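PDB 3OZQ: Serpin48 from Tenebrio molitor, which specifically inhibits the serine protease SPE in the insect innate immune response, probably by the suicide-substrate mechanism general to inhibitory serpins. Local coordinates for residues Q149-P154 with I166-F171. Residues are numbered along the deposited sequence; the frame is centred on the assembly and turned at random.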
ATOM      1  N   GLN A 149      -6.279  -7.019 -12.803  1.00 37.67           N
ATOM      2  CA  GLN A 149      -7.416  -7.744 -13.324  1.00 42.82           C
ATOM      3  C   GLN A 149      -8.055  -8.575 -12.231  1.00 40.23           C
ATOM      4  O   GLN A 149      -7.401  -8.915 -11.235  1.00 38.58           O
ATOM      5  CB  GLN A 149      -6.986  -8.619 -14.506  1.00 45.67           C
ATOM      6  CG  GLN A 149      -6.445  -7.814 -15.675  1.00 46.96           C
ATOM      7  CD  GLN A 149      -6.246  -8.652 -16.924  1.00 56.44           C
ATOM      8  OE1 GLN A 149      -6.272  -9.883 -16.873  1.00 58.52           O
ATOM      9  NE2 GLN A 149      -6.052  -7.985 -18.059  1.00 58.82           N
ATOM     10  N   ASN A 150      -9.342  -8.860 -12.408  1.00 39.45           N
ATOM     11  CA  ASN A 150     -10.052  -9.766 -11.530  1.00 38.87           C
ATOM     12  C   ASN A 150      -9.909  -9.415 -10.064  1.00 38.12           C
ATOM     13  O   ASN A 150      -9.674 -10.286  -9.231  1.00 41.26           O
ATOM     14  CB  ASN A 150      -9.567 -11.195 -11.778  1.00 39.22           C
ATOM     15  CG  ASN A 150      -9.945 -11.688 -13.149  1.00 46.53           C
ATOM     16  OD1 ASN A 150     -11.100 -12.031 -13.385  1.00 51.39           O
ATOM     17  ND2 ASN A 150      -8.988 -11.695 -14.071  1.00 43.46           N
ATOM     18  N   LEU A 151     -10.044  -8.136  -9.749  1.00 32.68           N
ATOM     19  CA  LEU A 151      -9.957  -7.712  -8.363  1.00 38.82           C
ATOM     20  C   LEU A 151     -11.049  -8.365  -7.526  1.00 36.13           C
ATOM     21  O   LEU A 151     -10.767  -8.949  -6.482  1.00 38.18           O
ATOM     22  CB  LEU A 151     -10.030  -6.186  -8.251  1.00 37.63           C
ATOM     23  CG  LEU A 151      -9.748  -5.628  -6.851  1.00 35.23           C
ATOM     24  CD1 LEU A 151      -9.142  -4.224  -6.926  1.00 33.33           C
ATOM     25  CD2 LEU A 151     -11.007  -5.646  -5.998  1.00 31.52           C
ATOM     26  N   VAL A 152     -12.291  -8.254  -7.992  1.00 35.95           N
ATOM     27  CA  VAL A 152     -13.460  -8.781  -7.275  1.00 34.20           C
ATOM     28  C   VAL A 152     -13.692 -10.228  -7.690  1.00 43.55           C
ATOM     29  O   VAL A 152     -13.828 -10.536  -8.880  1.00 39.02           O
ATOM     30  CB  VAL A 152     -14.738  -7.964  -7.578  1.00 41.95           C
ATOM     31  CG1 VAL A 152     -15.977  -8.609  -6.919  1.00 38.11           C
ATOM     32  CG2 VAL A 152     -14.580  -6.505  -7.121  1.00 39.96           C
ATOM     33  N   ASP A 153     -13.699 -11.113  -6.705  1.00 43.93           N
ATOM     34  CA  ASP A 153     -14.065 -12.500  -6.922  1.00 40.94           C
ATOM     35  C   ASP A 153     -15.560 -12.604  -6.683  1.00 45.43           C
ATOM     36  O   ASP A 153     -16.021 -12.421  -5.556  1.00 47.46           O
ATOM     37  CB  ASP A 153     -13.297 -13.397  -5.955  1.00 45.33           C
ATOM     38  CG  ASP A 153     -13.785 -14.841  -5.975  1.00 49.18           C
ATOM     39  OD1 ASP A 153     -13.028 -15.710  -5.513  1.00 53.32           O
ATOM     40  OD2 ASP A 153     -14.918 -15.106  -6.438  1.00 47.42           O
ATOM     41  N   PRO A 154     -16.329 -12.901  -7.745  1.00 47.14           N
ATOM     42  CA  PRO A 154     -17.788 -12.835  -7.666  1.00 40.97           C
ATOM     43  C   PRO A 154     -18.347 -13.629  -6.489  1.00 43.54           C
ATOM     44  O   PRO A 154     -19.434 -13.334  -6.002  1.00 42.43           O
ATOM     45  CB  PRO A 154     -18.240 -13.427  -9.004  1.00 45.50           C
ATOM     46  CG  PRO A 154     -17.109 -14.232  -9.473  1.00 45.81           C
ATOM     47  CD  PRO A 154     -15.882 -13.493  -9.017  1.00 45.48           C
ATOM     48  N   ILE A 166     -13.642  -0.802  -3.323  1.00 30.99           N
ATOM     49  CA  ILE A 166     -12.629  -1.348  -4.214  1.00 30.79           C
ATOM     50  C   ILE A 166     -11.418  -0.423  -4.194  1.00 34.05           C
ATOM     51  O   ILE A 166     -11.580   0.794  -4.264  1.00 32.74           O
ATOM     52  CB  ILE A 166     -13.147  -1.382  -5.649  1.00 35.01           C
ATOM     53  CG1 ILE A 166     -14.172  -2.499  -5.800  1.00 39.29           C
ATOM     54  CG2 ILE A 166     -12.004  -1.581  -6.603  1.00 37.97           C
ATOM     55  CD1 ILE A 166     -13.823  -3.736  -5.018  1.00 35.62           C
ATOM     56  N   ASN A 167     -10.223  -1.001  -4.109  1.00 29.70           N
ATOM     57  CA  ASN A 167      -8.973  -0.224  -3.957  1.00 33.00           C
ATOM     58  C   ASN A 167      -7.805  -0.874  -4.689  1.00 32.34           C
ATOM     59  O   ASN A 167      -7.111  -1.704  -4.130  1.00 31.18           O
ATOM     60  CB  ASN A 167      -8.644  -0.107  -2.470  1.00 32.47           C
ATOM     61  CG  ASN A 167      -7.398   0.717  -2.183  1.00 33.19           C
ATOM     62  OD1 ASN A 167      -6.921   1.484  -3.018  1.00 34.07           O
ATOM     63  ND2 ASN A 167      -6.894   0.583  -0.968  1.00 26.69           N
ATOM     64  N   ALA A 168      -7.607  -0.498  -5.944  1.00 33.37           N
ATOM     65  CA  ALA A 168      -6.565  -1.075  -6.772  1.00 30.35           C
ATOM     66  C   ALA A 168      -5.519  -0.011  -7.019  1.00 35.13           C
ATOM     67  O   ALA A 168      -5.859   1.136  -7.304  1.00 34.41           O
ATOM     68  CB  ALA A 168      -7.120  -1.527  -8.077  1.00 32.57           C
ATOM     69  N   LEU A 169      -4.251  -0.387  -6.918  1.00 31.35           N
ATOM     70  CA  LEU A 169      -3.171   0.565  -7.183  1.00 36.07           C
ATOM     71  C   LEU A 169      -1.835  -0.075  -7.499  1.00 35.69           C
ATOM     72  O   LEU A 169      -1.620  -1.268  -7.295  1.00 33.63           O
ATOM     73  CB  LEU A 169      -2.978   1.590  -6.040  1.00 33.65           C
ATOM     74  CG  LEU A 169      -2.974   1.268  -4.533  1.00 35.92           C
ATOM     75  CD1 LEU A 169      -2.857  -0.184  -4.172  1.00 37.25           C
ATOM     76  CD2 LEU A 169      -1.966   2.119  -3.712  1.00 27.92           C
ATOM     77  N   TYR A 170      -0.939   0.764  -7.996  1.00 37.72           N
ATOM     78  CA  TYR A 170       0.426   0.378  -8.278  1.00 33.86           C
ATOM     79  C   TYR A 170       1.199   1.666  -8.501  1.00 37.79           C
ATOM     80  O   TYR A 170       0.615   2.705  -8.820  1.00 34.92           O
ATOM     81  CB  TYR A 170       0.505  -0.538  -9.502  1.00 38.29           C
ATOM     82  CG  TYR A 170       0.245   0.148 -10.823  1.00 42.52           C
ATOM     83  CD1 TYR A 170       1.291   0.687 -11.563  1.00 41.89           C
ATOM     84  CD2 TYR A 170      -1.046   0.247 -11.339  1.00 41.61           C
ATOM     85  CE1 TYR A 170       1.062   1.309 -12.779  1.00 43.22           C
ATOM     86  CE2 TYR A 170      -1.288   0.873 -12.556  1.00 43.36           C
ATOM     87  CZ  TYR A 170      -0.224   1.401 -13.272  1.00 47.60           C
ATOM     88  OH  TYR A 170      -0.448   2.026 -14.478  1.00 49.55           O
ATOM     89  N   PHE A 171       2.512   1.584  -8.323  1.00 39.24           N
ATOM     90  CA  PHE A 171       3.388   2.746  -8.310  1.00 41.81           C
ATOM     91  C   PHE A 171       4.358   2.655  -9.478  1.00 45.13           C
ATOM     92  O   PHE A 171       4.781   1.565  -9.859  1.00 41.77           O
ATOM     93  CB  PHE A 171       4.190   2.755  -7.009  1.00 41.64           C
ATOM     94  CG  PHE A 171       4.934   4.037  -6.758  1.00 43.23           C
ATOM     95  CD1 PHE A 171       4.254   5.237  -6.642  1.00 45.23           C
ATOM     96  CD2 PHE A 171       6.319   4.039  -6.620  1.00 40.74           C
ATOM     97  CE1 PHE A 171       4.944   6.425  -6.393  1.00 50.41           C
ATOM     98  CE2 PHE A 171       7.009   5.223  -6.371  1.00 43.77           C
ATOM     99  CZ  PHE A 171       6.318   6.416  -6.250  1.00 41.06           C
TER
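Leu151 sends its CB toward strand 163-174; both of its methyls reach Ile166, and CD1 reaches Ala168 as well. CG lies anti to the backbone N (chi1 -172°). Beyond it, CD1 meets CB of Ala168 at 3.6 Å, with CG2 of Ile166 a little farther from CD1, at 3.9 Å. The other branch, CD2, meets CD1 of Ile166 at 3.5 Å; the Leu151 and Ile166 side chains run antiparallel past one another. CD1 of Ile166 also touches a second partner, CG2 of Val152, 3.6 Å away. Those two side chains lie nearly perpendicular. Outside these two segments, Ile166 rests on Met136 and Val140 of helix 129-143, while Leu151 also touches Val314 and Lys316 of strand 310-321. Asn137 OD1 accepts a hydrogen bond from the backbone N of Val152, tying the loop to that same helix. In serpin terms, this is the loop after helix F packing with that helix on the central beta-sheet A. Where Leu151 and Val152 meet the side chains of Ile166 and Ala168, every touch is methyl against methyl, so the two segments are joined by buried apolar van der Waals contact, without hydrogen bonds between them.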